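Local coordinates for protein FAD-dependent pyridine nucleotide-disulphide oxidoreductase (PDB 3IWA) that probably carries electrons from a reduced nicotinamide cofactor by way of FAD to a disulphide or related acceptor, at residues Ile277-Thr280 / Arg281-Ser285; Pro140-Asn143 / Leu144-Glu148. All coordinates share one frame; numbering follows the deposited sequence.

In the fold
Contact 2 (residues 140-148) comes first along the chain and contact 1 (residues 277-285) well after it; their centres lie 26 Å apart, with nearest atoms about 16 Å apart, so the two do not meet. They adjoin two different parallel sheets. Contact 2 turns edge strand 138-140 into helix 144-153, beside the sheet that also holds strands 161-165 and 185-189, probably the nicotinamide-binding domain. Contact 1 folds back the loop that leads into strand 289-291, at the edge of the sheet containing strands 5-9 and 30-34, probably the FAD-binding domain. Contact 1 is a local chain reversal and contact 2 a helix cap, each at the edge of one of the family's two nucleotide-binding folds.

Contact 1. Residues Ile277-Thr280 / Arg281-Ser285; sequences IVDT and RMRTS
Asp279 turns its carboxylate back over the tight bend that follows it, and OD1 meets the backbone N-H groups of Arg281 and Arg283 in the returning chain. Arg283 N donates to Asp279 OD1 at 3.0 Å, from above the carboxylate plane, while a weak, bent bond runs from Arg281 N to the same OD1 at 2.8 Å. With CG set between its own backbone N and carbonyl carbon (chi1 74°), the carboxylate lies over the turn, and Arg283 CB packs 3.5 Å from Asp279 OD1. The backbone closes the bend beneath: Met282 N bonds to Asp279 O at 2.9 Å, and Asp279 N to Arg283 O, also at 2.9 Å. Met282 has a left-handed backbone conformation (phi 72°), giving a type I turn followed by a G1-type bulge. Beside the turn, Val278 CG2 rests 4.0 Å from Met282 CE; farther along, a water bridges Ile277 O to Ser285 N. Met282 in turn reaches Gln318 and Ile322 of helix 314-326, whereas Val278 and Thr284 pack on Ala291 of strand 289-291. Neither arginine pairs with Asp279: the guanidinium of Arg281 forms a salt bridge with Asp330, and that of Arg283 bonds to Pro287 O. OD1 is therefore held by main-chain N-H groups, firmly by Arg283 N and weakly by Arg281 N, and these donors would be expected to favour the charged form.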
loop_
_atom_site.group_PDB
_atom_site.type_symbol
_atom_site.label_atom_id
_atom_site.label_comp_id
_atom_site.label_asym_id
_atom_site.label_seq_id
_atom_site.Cartn_x
_atom_site.Cartn_y
_atom_site.Cartn_z
ATOM N N ILE A 277 -16.874 -25.001 6.057
ATOM C CA ILE A 277 -15.862 -25.085 5.035
ATOM C C ILE A 277 -16.500 -24.653 3.738
ATOM O O ILE A 277 -17.511 -25.206 3.332
ATOM C CB ILE A 277 -15.288 -26.502 4.925
ATOM C CG1 ILE A 277 -14.510 -26.870 6.192
ATOM C CG2 ILE A 277 -14.376 -26.668 3.666
ATOM C CD1 ILE A 277 -14.066 -28.345 6.193
ATOM N N VAL A 278 -15.908 -23.648 3.097
ATOM C CA VAL A 278 -16.381 -23.157 1.803
ATOM C C VAL A 278 -15.294 -23.166 0.729
ATOM O O VAL A 278 -14.106 -23.037 1.013
ATOM C CB VAL A 278 -16.942 -21.742 1.937
ATOM C CG1 VAL A 278 -18.141 -21.759 2.888
ATOM C CG2 VAL A 278 -15.869 -20.785 2.425
ATOM N N ASP A 279 -15.714 -23.285 -0.527
ATOM C CA ASP A 279 -14.793 -23.120 -1.634
ATOM C C ASP A 279 -14.608 -21.626 -1.932
ATOM O O ASP A 279 -15.173 -20.766 -1.233
ATOM C CB ASP A 279 -15.268 -23.927 -2.854
ATOM C CG ASP A 279 -16.462 -23.319 -3.562
ATOM O OD1 ASP A 279 -16.890 -22.178 -3.244
ATOM O OD2 ASP A 279 -16.990 -24.027 -4.462
ATOM N N THR A 280 -13.856 -21.309 -2.980
ATOM C CA THR A 280 -13.515 -19.921 -3.219
ATOM C C THR A 280 -14.673 -19.145 -3.779
ATOM O O THR A 280 -14.611 -17.929 -3.805
ATOM C CB THR A 280 -12.334 -19.756 -4.168
ATOM O OG1 THR A 280 -12.720 -20.272 -5.421
ATOM C CG2 THR A 280 -11.120 -20.502 -3.660
ATOM N N ARG A 281 -15.727 -19.834 -4.215
ATOM C CA ARG A 281 -16.975 -19.164 -4.620
ATOM C C ARG A 281 -17.896 -18.872 -3.417
ATOM O O ARG A 281 -18.992 -18.338 -3.584
ATOM C CB ARG A 281 -17.734 -20.011 -5.652
ATOM C CG ARG A 281 -17.302 -19.847 -7.075
ATOM C CD ARG A 281 -16.007 -20.574 -7.381
ATOM N NE ARG A 281 -15.598 -20.340 -8.771
ATOM C CZ ARG A 281 -14.435 -20.746 -9.299
ATOM N NH1 ARG A 281 -13.564 -21.435 -8.568
ATOM N NH2 ARG A 281 -14.141 -20.477 -10.570
ATOM N N MET A 282 -17.416 -19.244 -2.226
ATOM C CA MET A 282 -18.115 -19.164 -0.943
ATOM C C MET A 282 -19.246 -20.189 -0.777
ATOM O O MET A 282 -20.102 -20.036 0.094
ATOM C CB MET A 282 -18.560 -17.729 -0.621
ATOM C CG MET A 282 -17.412 -16.666 -0.651
ATOM S SD MET A 282 -15.912 -16.964 0.325
ATOM C CE MET A 282 -16.625 -16.867 1.968
ATOM N N ARG A 283 -19.199 -21.266 -1.558
ATOM C CA ARG A 283 -20.129 -22.384 -1.460
ATOM C C ARG A 283 -19.715 -23.378 -0.403
ATOM O O ARG A 283 -18.576 -23.805 -0.389
ATOM C CB ARG A 283 -20.193 -23.175 -2.777
ATOM C CG ARG A 283 -20.863 -22.451 -3.932
ATOM C CD ARG A 283 -21.184 -23.395 -5.094
ATOM N NE ARG A 283 -22.164 -22.759 -5.969
ATOM C CZ ARG A 283 -21.861 -21.968 -6.998
ATOM N NH1 ARG A 283 -22.837 -21.392 -7.700
ATOM N NH2 ARG A 283 -20.589 -21.736 -7.313
ATOM N N THR A 284 -20.667 -23.802 0.426
ATOM C CA THR A 284 -20.441 -24.876 1.403
ATOM C C THR A 284 -20.376 -26.245 0.706
ATOM O O THR A 284 -20.324 -26.329 -0.492
ATOM C CB THR A 284 -21.572 -24.901 2.450
ATOM O OG1 THR A 284 -22.796 -25.285 1.828
ATOM C CG2 THR A 284 -21.775 -23.540 3.061
ATOM N N SER A 285 -20.355 -27.327 1.449
ATOM C CA SER A 285 -20.465 -28.671 0.834
ATOM C C SER A 285 -21.787 -28.910 0.076
ATOM O O SER A 285 -21.882 -29.838 -0.726
ATOM C CB SER A 285 -20.233 -29.759 1.876
ATOM O OG SER A 285 -20.986 -29.528 3.038
HETATM O O HOH W 1 -19.260 -26.917 4.093
#

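Contact 2. Residues Pro140-Asn143 / Leu144-Glu148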
loop_
_atom_site.group_PDB
_atom_site.type_symbol
_atom_site.label_atom_id
_atom_site.label_comp_id
_atom_site.label_asym_id
_atom_site.label_seq_id
_atom_site.Cartn_x
_atom_site.Cartn_y
_atom_site.Cartn_z
ATOM N N PRO A 140 -20.840 -9.994 26.038
ATOM C CA PRO A 140 -20.014 -10.504 24.963
ATOM C C PRO A 140 -19.979 -9.469 23.863
ATOM O O PRO A 140 -20.989 -8.824 23.612
ATOM C CB PRO A 140 -20.793 -11.733 24.469
ATOM C CG PRO A 140 -22.229 -11.361 24.664
ATOM C CD PRO A 140 -22.236 -10.469 25.919
ATOM N N VAL A 141 -18.821 -9.287 23.242
ATOM C CA VAL A 141 -18.710 -8.452 22.037
ATOM C C VAL A 141 -17.852 -9.200 21.008
ATOM O O VAL A 141 -16.648 -9.340 21.193
ATOM C CB VAL A 141 -18.118 -7.066 22.379
ATOM C CG1 VAL A 141 -17.913 -6.235 21.106
ATOM C CG2 VAL A 141 -19.031 -6.361 23.384
ATOM N N THR A 142 -18.493 -9.718 19.959
ATOM C CA THR A 142 -17.827 -10.611 18.987
ATOM C C THR A 142 -17.421 -9.930 17.680
ATOM O O THR A 142 -16.780 -10.538 16.830
ATOM C CB THR A 142 -18.735 -11.819 18.595
ATOM O OG1 THR A 142 -19.900 -11.350 17.875
ATOM C CG2 THR A 142 -19.140 -12.635 19.839
ATOM N N ASN A 143 -17.842 -8.692 17.497
ATOM C CA ASN A 143 -17.533 -7.962 16.272
ATOM C C ASN A 143 -17.665 -6.452 16.492
ATOM O O ASN A 143 -18.239 -5.993 17.489
ATOM C CB ASN A 143 -18.408 -8.458 15.094
ATOM C CG ASN A 143 -19.896 -8.147 15.280
ATOM O OD1 ASN A 143 -20.279 -6.994 15.433
ATOM N ND2 ASN A 143 -20.732 -9.177 15.241
ATOM N N LEU A 144 -17.114 -5.700 15.551
ATOM C CA LEU A 144 -17.023 -4.251 15.634
ATOM C C LEU A 144 -18.379 -3.561 15.647
ATOM O O LEU A 144 -18.525 -2.483 16.239
ATOM C CB LEU A 144 -16.210 -3.720 14.436
ATOM C CG LEU A 144 -14.706 -3.827 14.568
ATOM C CD1 LEU A 144 -14.061 -2.983 13.461
ATOM C CD2 LEU A 144 -14.291 -3.296 15.962
ATOM N N ASP A 145 -19.360 -4.159 14.972
ATOM C CA ASP A 145 -20.736 -3.648 15.006
ATOM C C ASP A 145 -21.305 -3.769 16.389
ATOM O O ASP A 145 -21.981 -2.868 16.866
ATOM C CB ASP A 145 -21.654 -4.418 14.046
ATOM C CG ASP A 145 -21.468 -4.010 12.587
ATOM O OD1 ASP A 145 -20.695 -3.049 12.316
ATOM O OD2 ASP A 145 -22.109 -4.660 11.718
ATOM N N GLU A 146 -21.059 -4.910 17.018
ATOM C CA GLU A 146 -21.503 -5.150 18.395
ATOM C C GLU A 146 -20.814 -4.139 19.332
ATOM O O GLU A 146 -21.427 -3.625 20.260
ATOM C CB GLU A 146 -21.160 -6.578 18.823
ATOM C CG GLU A 146 -22.293 -7.397 19.379
ATOM C CD GLU A 146 -22.051 -8.880 19.152
ATOM O OE1 GLU A 146 -22.313 -9.365 18.032
ATOM O OE2 GLU A 146 -21.586 -9.561 20.080
ATOM N N ALA A 147 -19.533 -3.887 19.069
ATOM C CA ALA A 147 -18.726 -2.937 19.830
ATOM C C ALA A 147 -19.365 -1.549 19.816
ATOM O O ALA A 147 -19.578 -0.944 20.869
ATOM C CB ALA A 147 -17.305 -2.877 19.258
ATOM N N GLU A 148 -19.679 -1.078 18.613
ATOM C CA GLU A 148 -20.342 0.219 18.407
ATOM C C GLU A 148 -21.707 0.297 19.116
ATOM O O GLU A 148 -22.023 1.318 19.728
ATOM C CB GLU A 148 -20.482 0.535 16.902
#
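Asn143 and Glu146 approach each other through contrasting torsions: Asn143 CG sits between its backbone N and carbonyl carbon (chi1 66°), bending the amide over the helix start, whereas Glu146 has a first torsion off the staggered positions (chi1 -127°) and then runs extended back toward Thr142. Asn143 OD1 accepts from Glu146 N at 2.7 Å, the donor tilted from the amide carbonyl plane. Asn143 O takes Ala147 N at 2.9 Å, so both oxygens of the residue serve the first turn. The Glu146 carboxylate is turned steeply against the Asn143 amide plane, and Thr142 N donates a hydrogen bond to Glu146 OE2 at 3.1 Å, from above the carboxylate plane. Thr142 OG1 lies 3.1 Å from Glu146 OE1 and 3.3 Å from Glu146 OE2, in weak bonding that does not settle on one acceptor. On the buried side Val141 CG1 lies 3.9 Å from Ala147 CB, and Val141 and Ala147 pack against Ile170 and Met174 of helix 169-182, respectively. This is an Asn N-cap with the N3 glutamate tied to the residue before the cap. It opens helix 144-153 after the short loop that follows edge strand 138-140 of a Rossmann-type parallel sheet, consistent with the family's nucleotide-binding fold.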